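Local coordinates for protein SusD homolog (Bacteroides thetaiotaomicron VPI-5482, PDB 3FDH) that probably binds glycans at the outer membrane of a gut bacterium, as a lipoprotein of the SusD/RagB family, at residues E354-K358 and F400-K405; I169-Q173 and K193-F197; N249-Y255 and F322-A328; P277-R281 and N386-I391; Y61-R65 and N307-D311. One frame throughout, in Å; residues are numbered along the deposited sequence.

Contact 1: residues E354-K358 and F400-K405; sequences EDALK and FDDVVK
Lys-358 lays its aliphatic chain across the Phe-400 ring, its CB standing 3.7 Å from the ring centroid and almost exactly on the ring normal, a CH-pi contact. The setting is the helix-rich SusD-like fold, whose family belongs to the TPR clan: helix 354-379 meets helix 393-410 here, the short segments crossing at 110° with their axes 11.5 Å apart. Phe-400 occupies the space between the two helices. With CG anti to the backbone N (chi1 173°), its ring reaches out from its own helix toward the other one. Leu-357 CG comes to the ring edge at CE1, 4.1 Å away, while Glu-354 brings its CG near CZ at the far end of the ring. Beyond the ring, Leu-357 CD2 meets Val-404 CG1, and both side chains also rest on Gln-419 of helix 412-423. Replacing Phe-400 by alanine removes the ring, which is likely to open a gap between the helices and leave the methylenes of Lys-358 without the surface they lie on. The wider pi-type turn at 400-404 is marked by Lys-405 N bonding to Phe-400 O. Farther out, among partly exposed residues, the interaction turns ionic. The extended chain of Lys-358 carries NZ past the ring to Asp-401, whose carboxylate also has a long salt bridge to Lys-405. Lys-358 NZ meets Asp-401 OD1 at 3.2 Å on its syn side, 27° out of the carboxylate plane, and a water accepts from the same NZ while donating to Asp-401 OD2 at 2.7 Å.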
# COMPACT_ATOMS: atom_id res chain seq x y z
N GLU A 354 15.37 13.74 12.47
CA GLU A 354 14.38 14.80 12.58
C GLU A 354 13.97 15.47 11.26
O GLU A 354 12.76 15.70 11.03
CB GLU A 354 14.83 15.87 13.57
CG GLU A 354 13.78 16.93 13.82
CD GLU A 354 14.29 18.08 14.64
OE1 GLU A 354 14.88 17.84 15.70
OE2 GLU A 354 14.07 19.24 14.21
N ASP A 355 14.94 15.80 10.43
CA ASP A 355 14.62 16.53 9.20
C ASP A 355 13.87 15.62 8.28
O ASP A 355 12.91 16.01 7.62
CB ASP A 355 15.88 17.09 8.50
CG ASP A 355 16.58 18.14 9.33
OD1 ASP A 355 15.90 18.85 10.10
OD2 ASP A 355 17.81 18.26 9.21
N ALA A 356 14.30 14.36 8.30
CA ALA A 356 13.72 13.36 7.42
C ALA A 356 12.27 13.13 7.82
O ALA A 356 11.38 13.06 6.98
CB ALA A 356 14.51 12.05 7.47
N LEU A 357 12.05 13.00 9.11
CA LEU A 357 10.71 12.75 9.62
C LEU A 357 9.81 13.92 9.31
O LEU A 357 8.64 13.75 8.97
CB LEU A 357 10.72 12.49 11.14
CG LEU A 357 9.37 12.09 11.75
CD1 LEU A 357 8.75 10.75 11.22
CD2 LEU A 357 9.52 12.01 13.31
N LYS A 358 10.35 15.12 9.38
CA LYS A 358 9.50 16.29 9.13
C LYS A 358 9.05 16.29 7.68
O LYS A 358 7.91 16.60 7.34
CB LYS A 358 10.19 17.60 9.46
CG LYS A 358 9.30 18.81 9.23
CD LYS A 358 9.95 20.10 9.67
CE LYS A 358 8.95 21.25 9.67
NZ LYS A 358 9.51 22.57 10.11
N PHE A 400 4.19 19.85 12.92
CA PHE A 400 5.33 18.98 13.22
C PHE A 400 6.14 19.55 14.40
O PHE A 400 6.52 18.83 15.32
CB PHE A 400 6.29 18.84 12.04
CG PHE A 400 7.54 18.09 12.41
CD1 PHE A 400 7.57 16.72 12.32
CD2 PHE A 400 8.65 18.76 12.92
CE1 PHE A 400 8.68 15.99 12.71
CE2 PHE A 400 9.79 18.03 13.30
CZ PHE A 400 9.80 16.65 13.19
N ASP A 401 6.41 20.84 14.31
CA ASP A 401 7.23 21.59 15.30
C ASP A 401 6.55 21.63 16.65
O ASP A 401 7.17 21.50 17.71
CB ASP A 401 7.44 23.03 14.85
CG ASP A 401 8.37 23.19 13.64
OD1 ASP A 401 9.11 22.24 13.27
OD2 ASP A 401 8.34 24.29 13.04
N ASP A 402 5.24 21.76 16.60
CA ASP A 402 4.46 21.98 17.82
C ASP A 402 4.14 20.70 18.56
O ASP A 402 3.99 20.71 19.77
CB ASP A 402 3.13 22.72 17.52
CG ASP A 402 3.31 24.24 17.34
OD1 ASP A 402 4.42 24.74 17.54
OD2 ASP A 402 2.31 24.93 17.01
N VAL A 403 4.08 19.59 17.82
CA VAL A 403 3.64 18.33 18.39
C VAL A 403 4.58 17.13 18.18
O VAL A 403 4.99 16.46 19.13
CB VAL A 403 2.24 17.95 17.82
CG1 VAL A 403 1.80 16.56 18.31
CG2 VAL A 403 1.21 19.04 18.16
N VAL A 404 4.93 16.90 16.93
CA VAL A 404 5.70 15.70 16.60
C VAL A 404 7.14 15.75 17.04
O VAL A 404 7.69 14.75 17.47
CB VAL A 404 5.63 15.33 15.07
CG1 VAL A 404 6.44 14.09 14.82
CG2 VAL A 404 4.18 15.10 14.59
N LYS A 405 7.73 16.93 16.99
CA LYS A 405 9.17 17.05 17.25
C LYS A 405 9.52 16.52 18.65
O LYS A 405 10.46 15.74 18.82
CB LYS A 405 9.62 18.52 17.05
CG LYS A 405 11.12 18.72 17.16
CD LYS A 405 11.51 20.19 17.25
CE LYS A 405 11.38 20.94 15.93
NZ LYS A 405 11.85 22.37 16.04
O HOH W 1 7.65 24.72 10.43

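Contact 2: residues I169-Q173 and K193-F197; sequences IANLQ and KWLKF
Leu-195 holds CG anti to its backbone N (chi1 -168°), which sends its two methyls across to Ile-169 and Gln-173, whereas Leu-172 has CG beside the backbone N (chi1 -75°) and directs its own methyls at the backbone and CB of Trp-194. The two leucines thus interlock from opposite segments. Leu-195 CD1 sits 3.8 Å from Ile-169 CG2 and also lies against the Ile-169 carbonyl oxygen, while CD2 packs on Gln-173 CG at 4.0 Å. Leu-172 CD2 approaches Trp-194 CB to 3.6 Å, and its CD1 lies over the peptide joining Trp-194 to Leu-195, 3.7 Å from Leu-195 N. The amide of Gln-173 folds back to its own segment: NE2 donates to Ile-169 O at 2.7 Å, nearly straight at the hydrogen but from above the carbonyl plane. This tether holds CG of Gln-173 beside Leu-195. The indole of Trp-194 lies outside the contact, where NE1 donates to Asp-184 and the ring meets Tyr-187 edge-to-face. The contact therefore joins the C-terminal end of helix 154-171 to the first turns of helix 191-208, with helix 106-127 alongside, touched by Asn-171, Trp-194 and Phe-197.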
# COMPACT_ATOMS: atom_id res chain seq x y z
N ILE A 169 17.37 -1.32 -13.53
CA ILE A 169 18.28 -0.18 -13.32
C ILE A 169 19.22 -0.02 -14.50
O ILE A 169 19.52 1.08 -14.94
CB ILE A 169 19.06 -0.30 -11.98
CG1 ILE A 169 18.08 -0.05 -10.81
CG2 ILE A 169 20.25 0.69 -11.94
CD1 ILE A 169 18.61 -0.47 -9.45
N ALA A 170 19.60 -1.15 -15.08
CA ALA A 170 20.52 -1.16 -16.21
C ALA A 170 19.78 -0.80 -17.50
O ALA A 170 20.21 0.06 -18.28
CB ALA A 170 21.18 -2.53 -16.34
N ASN A 171 18.66 -1.46 -17.70
CA ASN A 171 17.91 -1.28 -18.94
C ASN A 171 17.31 0.11 -19.09
O ASN A 171 17.22 0.65 -20.18
CB ASN A 171 16.83 -2.36 -19.10
CG ASN A 171 17.40 -3.66 -19.56
OD1 ASN A 171 18.32 -3.67 -20.38
ND2 ASN A 171 16.85 -4.78 -19.07
N LEU A 172 16.94 0.69 -17.97
CA LEU A 172 16.26 1.99 -17.97
C LEU A 172 17.20 3.09 -18.42
O LEU A 172 16.76 4.20 -18.74
CB LEU A 172 15.69 2.35 -16.60
CG LEU A 172 14.41 1.65 -16.11
CD1 LEU A 172 14.18 1.87 -14.59
CD2 LEU A 172 13.16 2.10 -16.95
N GLN A 173 18.48 2.76 -18.47
CA GLN A 173 19.49 3.74 -18.84
C GLN A 173 19.87 3.63 -20.28
O GLN A 173 20.77 4.31 -20.74
CB GLN A 173 20.73 3.60 -17.97
CG GLN A 173 20.41 3.85 -16.50
CD GLN A 173 21.62 3.75 -15.60
OE1 GLN A 173 22.48 4.62 -15.61
NE2 GLN A 173 21.66 2.70 -14.79
N LYS A 193 12.83 8.92 -14.01
CA LYS A 193 11.83 8.80 -12.94
C LYS A 193 11.60 7.33 -12.63
O LYS A 193 11.46 6.93 -11.48
CB LYS A 193 10.55 9.54 -13.29
CG LYS A 193 10.74 11.04 -13.26
CD LYS A 193 9.45 11.78 -13.28
CE LYS A 193 9.67 13.24 -12.96
NZ LYS A 193 8.41 13.96 -12.82
N TRP A 194 11.59 6.50 -13.66
CA TRP A 194 11.47 5.06 -13.40
C TRP A 194 12.67 4.58 -12.60
O TRP A 194 12.56 3.73 -11.72
CB TRP A 194 11.33 4.23 -14.68
CG TRP A 194 9.93 4.17 -15.21
CD1 TRP A 194 9.34 5.04 -16.08
CD2 TRP A 194 8.95 3.18 -14.91
NE1 TRP A 194 8.04 4.65 -16.34
CE2 TRP A 194 7.79 3.50 -15.65
CE3 TRP A 194 8.95 2.01 -14.14
CZ2 TRP A 194 6.65 2.74 -15.62
CZ3 TRP A 194 7.80 1.25 -14.10
CH2 TRP A 194 6.67 1.62 -14.83
N LEU A 195 13.82 5.14 -12.91
CA LEU A 195 15.07 4.72 -12.27
C LEU A 195 14.96 5.08 -10.79
O LEU A 195 15.31 4.30 -9.90
CB LEU A 195 16.27 5.39 -12.97
CG LEU A 195 17.67 4.88 -12.65
CD1 LEU A 195 17.83 3.42 -13.05
CD2 LEU A 195 18.64 5.75 -13.43
N LYS A 196 14.42 6.27 -10.53
CA LYS A 196 14.21 6.71 -9.12
C LYS A 196 13.24 5.78 -8.39
O LYS A 196 13.42 5.45 -7.21
CB LYS A 196 13.68 8.13 -9.06
CG LYS A 196 14.70 9.15 -9.39
CD LYS A 196 14.12 10.53 -9.29
CE LYS A 196 15.16 11.58 -9.51
NZ LYS A 196 14.51 12.91 -9.66
N PHE A 197 12.21 5.38 -9.11
CA PHE A 197 11.18 4.46 -8.61
C PHE A 197 11.85 3.12 -8.30
O PHE A 197 11.66 2.53 -7.23
CB PHE A 197 10.03 4.35 -9.64
CG PHE A 197 8.91 3.40 -9.28
CD1 PHE A 197 8.55 3.14 -7.95
CD2 PHE A 197 8.14 2.84 -10.29
CE1 PHE A 197 7.50 2.24 -7.64
CE2 PHE A 197 7.08 1.98 -10.00
CZ PHE A 197 6.74 1.72 -8.67

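Contact 3: residues N249-Y255 and F322-A328; sequences NPFYGFY and FVYAKTA
Asn-249 binds the 322-328 loop twice and, as N-cap residue, also starts helix 250-258, which makes this buried contact a worked case of one asparagine joining a helix start to a loop. Among the hydrogen bonds, its backbone N donates to Lys-326 O at 2.9 Å, and its ND2 donates to Ala-328 O at 2.7 Å, nearly straight but 41° out of the carbonyl plane. OD1 meanwhile caps the helix, accepting from Tyr-252 N and, weakly, from Phe-251 N; ND2 has a further acceptor in Ala-427 O. Both loop acceptors belong to residues of a type I turn running from Ala-325 to Ala-328. CH-pi contacts come next. Lys-326, fully extended, runs over one face of the Tyr-252 ring with CG 3.8 Å from its centroid, its NZ travelling on to Ser-245 O. Val-323 CG2 covers a face of Tyr-255, 3.7 Å from that centroid. A serine in place of Tyr-252 would probably strip the methylenes of Lys-326 of their support and open a gap beside the loop. The aromatic pair is an offset edge-to-face one, the edge of Tyr-255 turned toward the face of Tyr-324 with planes at 69°. Phe-251 offers its edge to the Phe-322 carbonyl and packs CE2 on Val-323 CG1. One water completes the seam, donating to Tyr-252 O at 2.7 Å and to Val-323 O at 2.8 Å.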
# COMPACT_ATOMS: atom_id res chain seq x y z
N ASN A 249 -10.96 5.99 -9.03
CA ASN A 249 -10.00 5.54 -8.01
C ASN A 249 -10.57 4.28 -7.37
O ASN A 249 -11.77 4.22 -7.09
CB ASN A 249 -9.77 6.68 -6.99
CG ASN A 249 -9.08 6.23 -5.73
OD1 ASN A 249 -9.62 5.43 -4.98
ND2 ASN A 249 -7.89 6.79 -5.45
N PRO A 250 -9.72 3.27 -7.11
CA PRO A 250 -10.20 1.96 -6.66
C PRO A 250 -10.72 1.85 -5.24
O PRO A 250 -11.57 1.00 -4.96
CB PRO A 250 -8.99 1.07 -6.89
CG PRO A 250 -7.82 1.99 -6.74
CD PRO A 250 -8.28 3.25 -7.42
N PHE A 251 -10.18 2.68 -4.37
CA PHE A 251 -10.59 2.81 -2.98
C PHE A 251 -12.00 3.46 -3.00
O PHE A 251 -12.97 2.97 -2.40
CB PHE A 251 -9.58 3.65 -2.19
CG PHE A 251 -9.90 3.78 -0.72
CD1 PHE A 251 -9.55 2.78 0.16
CD2 PHE A 251 -10.55 4.88 -0.23
CE1 PHE A 251 -9.85 2.87 1.50
CE2 PHE A 251 -10.87 4.97 1.09
CZ PHE A 251 -10.51 3.97 1.98
N TYR A 252 -12.09 4.57 -3.71
CA TYR A 252 -13.37 5.22 -3.95
C TYR A 252 -14.36 4.21 -4.55
O TYR A 252 -15.55 4.14 -4.18
CB TYR A 252 -13.20 6.44 -4.89
CG TYR A 252 -14.50 6.94 -5.46
CD1 TYR A 252 -15.06 6.36 -6.59
CD2 TYR A 252 -15.15 8.02 -4.88
CE1 TYR A 252 -16.26 6.83 -7.10
CE2 TYR A 252 -16.33 8.49 -5.38
CZ TYR A 252 -16.89 7.89 -6.48
OH TYR A 252 -18.05 8.39 -6.99
N GLY A 253 -13.82 3.39 -5.45
CA GLY A 253 -14.60 2.42 -6.19
C GLY A 253 -15.26 1.40 -5.31
O GLY A 253 -16.44 1.06 -5.47
N PHE A 254 -14.48 0.89 -4.37
CA PHE A 254 -14.99 -0.08 -3.40
C PHE A 254 -16.15 0.50 -2.61
O PHE A 254 -17.19 -0.13 -2.48
CB PHE A 254 -13.93 -0.56 -2.41
CG PHE A 254 -14.53 -1.34 -1.27
CD1 PHE A 254 -14.90 -2.66 -1.44
CD2 PHE A 254 -14.78 -0.73 -0.04
CE1 PHE A 254 -15.49 -3.36 -0.40
CE2 PHE A 254 -15.37 -1.43 0.99
CZ PHE A 254 -15.72 -2.73 0.82
N TYR A 255 -15.98 1.71 -2.12
CA TYR A 255 -17.04 2.35 -1.32
C TYR A 255 -18.26 2.67 -2.17
O TYR A 255 -19.41 2.63 -1.73
CB TYR A 255 -16.54 3.62 -0.59
CG TYR A 255 -17.62 4.13 0.34
CD1 TYR A 255 -17.79 3.58 1.60
CD2 TYR A 255 -18.45 5.18 -0.03
CE1 TYR A 255 -18.80 4.00 2.45
CE2 TYR A 255 -19.47 5.60 0.79
CZ TYR A 255 -19.64 5.01 2.03
OH TYR A 255 -20.66 5.48 2.84
N PHE A 322 -11.90 10.03 2.72
CA PHE A 322 -11.14 9.33 1.67
C PHE A 322 -11.99 8.44 0.74
O PHE A 322 -11.63 8.21 -0.42
CB PHE A 322 -10.00 8.52 2.27
CG PHE A 322 -8.99 9.37 2.98
CD1 PHE A 322 -8.23 10.29 2.28
CD2 PHE A 322 -8.88 9.31 4.37
CE1 PHE A 322 -7.32 11.08 2.93
CE2 PHE A 322 -8.00 10.10 5.04
CZ PHE A 322 -7.20 11.00 4.32
N VAL A 323 -13.12 7.97 1.26
CA VAL A 323 -13.97 7.08 0.47
C VAL A 323 -14.62 7.84 -0.71
O VAL A 323 -15.14 7.22 -1.63
CB VAL A 323 -15.03 6.34 1.35
CG1 VAL A 323 -14.35 5.54 2.54
CG2 VAL A 323 -16.14 7.31 1.84
N TYR A 324 -14.59 9.17 -0.68
CA TYR A 324 -15.16 10.01 -1.76
C TYR A 324 -14.12 10.69 -2.65
O TYR A 324 -14.42 11.59 -3.44
CB TYR A 324 -16.15 11.04 -1.17
CG TYR A 324 -17.50 10.40 -0.91
CD1 TYR A 324 -18.34 10.07 -1.96
CD2 TYR A 324 -17.92 10.12 0.38
CE1 TYR A 324 -19.56 9.46 -1.72
CE2 TYR A 324 -19.12 9.50 0.62
CZ TYR A 324 -19.93 9.16 -0.43
OH TYR A 324 -21.16 8.58 -0.17
N ALA A 325 -12.87 10.24 -2.51
CA ALA A 325 -11.72 10.82 -3.27
C ALA A 325 -11.66 10.19 -4.66
O ALA A 325 -10.73 9.49 -5.00
CB ALA A 325 -10.39 10.58 -2.51
N LYS A 326 -12.65 10.56 -5.47
CA LYS A 326 -12.91 9.91 -6.74
C LYS A 326 -11.74 9.82 -7.72
O LYS A 326 -11.55 8.79 -8.39
CB LYS A 326 -14.12 10.56 -7.42
CG LYS A 326 -14.58 9.81 -8.66
CD LYS A 326 -15.78 10.54 -9.26
CE LYS A 326 -16.37 9.79 -10.44
NZ LYS A 326 -17.67 10.38 -10.91
N THR A 327 -10.98 10.91 -7.75
CA THR A 327 -9.88 11.04 -8.68
C THR A 327 -8.52 11.14 -8.01
O THR A 327 -7.54 11.47 -8.65
CB THR A 327 -10.10 12.22 -9.64
OG1 THR A 327 -10.19 13.44 -8.90
CG2 THR A 327 -11.39 12.03 -10.44
N ALA A 328 -8.43 10.75 -6.75
CA ALA A 328 -7.12 10.75 -6.10
C ALA A 328 -6.23 9.73 -6.79
O ALA A 328 -6.68 8.61 -7.11
CB ALA A 328 -7.25 10.44 -4.59
O HOH W 2 -17.16 6.12 -3.18

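Contact 4: residues P277-R281 and N386-I391; sequences PRANR and NSSEVI
Arg-281 reaches along the loop 386-391 and has the largest buried surface of the residues in this contact. With CG anti to the backbone N (chi1 -174°) and the chain extended from there to NE, it runs past Ser-388 and Glu-389, and the guanidinium arrives with one face against the backbone of Val-390. NH1 donates to Ser-388 OG at 3.0 Å, the hydroxyl lying in the guanidinium plane, while Val-390 CG2 touches NH2 at 3.7 Å. The charge has its mate outside the two segments: NE forms a salt bridge with Glu-369 of helix 354-379, whose OE1 also accepts from Ile-391 N and so ties the arginine and the loop to one carboxylate. Ile-391, the next most buried, points its CD1 at Pro-277 CB, 3.9 Å away, closing the apolar end of the contact; Pro-277 and Arg-278 also rest on Leu-365 of that helix. Ser-388 is the third, and its place is set by Asn-386. The amide oxygen OD1 of Asn-386 accepts from Ser-388 N at 2.8 Å, from above its carbonyl plane, and from Ser-388 OG at 2.6 Å, in that plane on a lone pair. The serine hydroxyl hence gives its hydrogen to Asn-386 and receives one from Arg-281. Asn-386 ND2 donates almost straight to Asn-280 O at 2.8 Å. An asparagine whose OD1 accepts from the backbone N two residues on is the hallmark of an Asx turn; it shapes the 386-391 loop, and the same asparagine's amide nitrogen and the serine hydroxyl bind that loop to segment 277-281.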
# COMPACT_ATOMS: atom_id res chain seq x y z
N PRO A 277 -3.84 17.37 12.45
CA PRO A 277 -4.75 18.18 11.64
C PRO A 277 -5.93 17.42 11.00
O PRO A 277 -6.99 17.98 10.78
CB PRO A 277 -3.86 18.70 10.53
CG PRO A 277 -2.45 18.56 11.03
CD PRO A 277 -2.43 17.47 12.02
N ARG A 278 -5.71 16.15 10.69
CA ARG A 278 -6.72 15.34 10.02
C ARG A 278 -7.87 14.94 10.96
O ARG A 278 -8.94 14.53 10.53
CB ARG A 278 -6.08 14.07 9.44
CG ARG A 278 -5.12 14.37 8.28
CD ARG A 278 -4.26 13.13 7.96
NE ARG A 278 -3.15 13.02 8.92
CZ ARG A 278 -1.86 12.87 8.61
NH1 ARG A 278 -1.46 12.65 7.36
NH2 ARG A 278 -0.97 12.88 9.59
N ALA A 279 -7.63 15.07 12.25
CA ALA A 279 -8.65 14.78 13.27
C ALA A 279 -9.92 15.61 13.06
O ALA A 279 -11.04 15.16 13.32
CB ALA A 279 -8.11 15.02 14.71
N ASN A 280 -9.74 16.84 12.60
CA ASN A 280 -10.83 17.75 12.47
C ASN A 280 -11.26 17.96 11.05
O ASN A 280 -12.09 18.78 10.75
CB ASN A 280 -10.38 19.11 12.98
CG ASN A 280 -11.54 20.01 13.28
OD1 ASN A 280 -12.60 19.54 13.74
ND2 ASN A 280 -11.38 21.29 13.00
N ARG A 281 -10.70 17.16 10.17
CA ARG A 281 -10.90 17.42 8.77
C ARG A 281 -11.19 16.26 7.84
O ARG A 281 -11.81 16.45 6.80
CB ARG A 281 -9.67 18.21 8.31
CG ARG A 281 -9.75 18.68 6.94
CD ARG A 281 -8.79 19.80 6.69
NE ARG A 281 -8.80 20.12 5.26
CZ ARG A 281 -9.75 20.82 4.65
NH1 ARG A 281 -10.77 21.28 5.33
NH2 ARG A 281 -9.69 21.03 3.35
N ASN A 386 -17.00 21.78 7.70
CA ASN A 386 -16.84 22.49 8.96
C ASN A 386 -16.00 23.73 8.65
O ASN A 386 -15.99 24.20 7.49
CB ASN A 386 -16.33 21.64 10.15
CG ASN A 386 -14.96 21.06 9.96
OD1 ASN A 386 -14.21 21.50 9.08
ND2 ASN A 386 -14.62 20.02 10.80
N SER A 387 -15.33 24.28 9.66
CA SER A 387 -14.54 25.51 9.49
C SER A 387 -13.07 25.20 9.50
O SER A 387 -12.24 26.08 9.63
CB SER A 387 -14.83 26.57 10.56
OG SER A 387 -16.11 27.11 10.43
N SER A 388 -12.75 23.92 9.38
CA SER A 388 -11.34 23.53 9.35
C SER A 388 -10.62 24.20 8.19
O SER A 388 -11.19 24.45 7.13
CB SER A 388 -11.15 22.03 9.30
OG SER A 388 -11.76 21.46 8.16
N GLU A 389 -9.36 24.50 8.44
CA GLU A 389 -8.50 25.13 7.44
C GLU A 389 -7.82 24.11 6.57
O GLU A 389 -7.46 23.04 7.01
CB GLU A 389 -7.41 25.95 8.13
CG GLU A 389 -7.90 27.05 9.04
CD GLU A 389 -8.20 28.32 8.30
OE1 GLU A 389 -8.10 28.32 7.05
OE2 GLU A 389 -8.53 29.32 8.97
N VAL A 390 -7.59 24.48 5.33
CA VAL A 390 -6.88 23.61 4.41
C VAL A 390 -5.47 23.32 4.96
O VAL A 390 -4.84 24.19 5.48
CB VAL A 390 -6.79 24.23 3.00
CG1 VAL A 390 -5.76 23.55 2.14
CG2 VAL A 390 -8.18 24.21 2.33
N ILE A 391 -5.02 22.08 4.89
CA ILE A 391 -3.67 21.76 5.36
C ILE A 391 -2.65 22.24 4.31
O ILE A 391 -2.74 21.88 3.13
CB ILE A 391 -3.52 20.24 5.61
CG1 ILE A 391 -4.57 19.83 6.63
CG2 ILE A 391 -2.08 19.90 6.06
CD1 ILE A 391 -4.77 18.40 6.75

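Contact 5: residues Y61-R65 and N307-D311; sequences YAEVR and NGSPD
Glu-63 turns its carboxylate onto the backbone of Gly-308 through a bend in its chain: CG runs anti to the backbone N (chi1 -172°), then chi2 swings to 66° and brings OE2 across to the glycine. Gly-308 N donates to Glu-63 OE2 at 2.7 Å, and the oxygen receives it on its anti lone pair, away from OE1. The same OE2 accepts from a water at 2.9 Å, and that water in turn accepts from ND2 of Asn-307, whose OD1 accepts from Ser-266 N. OE1 is held separately, by Ser-47 OG and Gly-54 N. With both oxygens engaged, the carboxylate is fixed in rotation, and the N-H donors around it would be expected to favour its negative charge. The bend also leaves CG of Glu-63 against Pro-310 CD at 3.9 Å. Val-64 contributes its CG1, which lies beside the backbone N and reaches Gly-308 O at 3.6 Å; its approach to Pro-310 CD is looser, at 4.3 Å. Gly-308 has positive phi, as glycine readily adopts, and its CA makes a CA-H...O contact with Glu-63 O. Behind this pair the helix ends in a Schellman motif. Arg-65, with positive phi, folds its chain back so that NH1 donates to Ala-62 O at 2.8 Å, while its backbone N reaches that oxygen from the opposite face of the carbonyl plane. The contact thus sets the end of helix 57-63 against the loop between strands 292-293 and 319-320, with strand 52-54 touching Glu-63, Asn-307 and Pro-310, and helix 40-48 alongside Ala-62 and Arg-65.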
# COMPACT_ATOMS: atom_id res chain seq x y z
N TYR A 61 -17.38 -9.37 7.59
CA TYR A 61 -16.94 -10.72 8.05
C TYR A 61 -15.42 -10.78 8.25
O TYR A 61 -14.88 -11.52 9.09
CB TYR A 61 -17.51 -11.86 7.20
CG TYR A 61 -19.03 -11.92 7.42
CD1 TYR A 61 -19.54 -12.32 8.65
CD2 TYR A 61 -19.91 -11.49 6.46
CE1 TYR A 61 -20.92 -12.32 8.90
CE2 TYR A 61 -21.29 -11.47 6.69
CZ TYR A 61 -21.78 -11.88 7.92
OH TYR A 61 -23.15 -11.87 8.12
N ALA A 62 -14.74 -9.95 7.50
CA ALA A 62 -13.28 -9.79 7.64
C ALA A 62 -13.03 -9.04 8.95
O ALA A 62 -12.17 -9.38 9.76
CB ALA A 62 -12.65 -9.04 6.44
N GLU A 63 -13.81 -7.99 9.17
CA GLU A 63 -13.67 -7.18 10.36
C GLU A 63 -13.84 -7.96 11.67
O GLU A 63 -13.11 -7.76 12.65
CB GLU A 63 -14.68 -6.03 10.30
CG GLU A 63 -14.52 -4.96 11.43
CD GLU A 63 -13.21 -4.17 11.35
OE1 GLU A 63 -12.79 -3.79 10.22
OE2 GLU A 63 -12.64 -3.88 12.43
N VAL A 64 -14.82 -8.86 11.69
CA VAL A 64 -15.16 -9.61 12.90
C VAL A 64 -14.44 -10.92 12.90
O VAL A 64 -14.59 -11.75 13.76
CB VAL A 64 -16.68 -9.77 13.11
CG1 VAL A 64 -17.32 -8.38 13.32
CG2 VAL A 64 -17.35 -10.62 11.96
N ARG A 65 -13.65 -11.09 11.87
CA ARG A 65 -12.82 -12.29 11.68
C ARG A 65 -13.60 -13.57 11.66
O ARG A 65 -13.21 -14.54 12.31
CB ARG A 65 -11.76 -12.39 12.76
CG ARG A 65 -10.88 -11.20 12.91
CD ARG A 65 -10.04 -10.88 11.70
NE ARG A 65 -9.08 -9.89 12.15
CZ ARG A 65 -9.14 -8.59 11.93
NH1 ARG A 65 -10.04 -8.06 11.11
NH2 ARG A 65 -8.23 -7.82 12.48
N ASN A 307 -13.87 -0.84 16.13
CA ASN A 307 -12.99 -1.82 15.47
C ASN A 307 -13.27 -3.20 15.96
O ASN A 307 -13.30 -3.46 17.16
CB ASN A 307 -11.52 -1.48 15.69
CG ASN A 307 -11.21 -0.07 15.32
OD1 ASN A 307 -11.34 0.83 16.16
ND2 ASN A 307 -10.92 0.18 14.01
N GLY A 308 -13.50 -4.10 15.02
CA GLY A 308 -13.77 -5.49 15.35
C GLY A 308 -15.15 -5.86 15.85
O GLY A 308 -15.41 -7.05 16.09
N SER A 309 -16.04 -4.90 16.01
CA SER A 309 -17.38 -5.18 16.54
C SER A 309 -18.52 -4.25 16.06
O SER A 309 -19.45 -3.98 16.81
CB SER A 309 -17.32 -5.16 18.09
OG SER A 309 -17.16 -3.83 18.59
N PRO A 310 -18.47 -3.77 14.79
CA PRO A 310 -19.64 -2.99 14.40
C PRO A 310 -20.89 -3.81 14.17
O PRO A 310 -20.86 -5.02 13.98
CB PRO A 310 -19.24 -2.45 13.03
CG PRO A 310 -18.44 -3.57 12.46
CD PRO A 310 -17.63 -4.10 13.65
N ASP A 311 -21.99 -3.11 14.18
CA ASP A 311 -23.25 -3.66 13.69
C ASP A 311 -23.12 -3.62 12.17
O ASP A 311 -22.50 -2.71 11.62
CB ASP A 311 -24.44 -2.80 14.12
CG ASP A 311 -24.71 -2.87 15.61
OD1 ASP A 311 -24.37 -3.91 16.23
OD2 ASP A 311 -25.31 -1.90 16.12
O HOH W 3 -10.94 -1.60 11.86

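The five contacts spread through one SusD-like chain, and none touches another. Contacts 3 and 4 come nearest, about 5 Å between closest atoms, and helix 354-379 serves both: Lys-326 and Ala-328 lie on it in contact 3, Pro-277 and Val-390 in contact 4. That helix begins with contact 1, about 7 Å from contact 4 at the nearest atoms. Contact 4 alternates along the chain with contacts 1, 3 and 5, so this part of the fold is laced together by interleaved connections. Contact 2 stands apart, its centre 43 Å from that of contact 5, on opposite sides of the chain's centre.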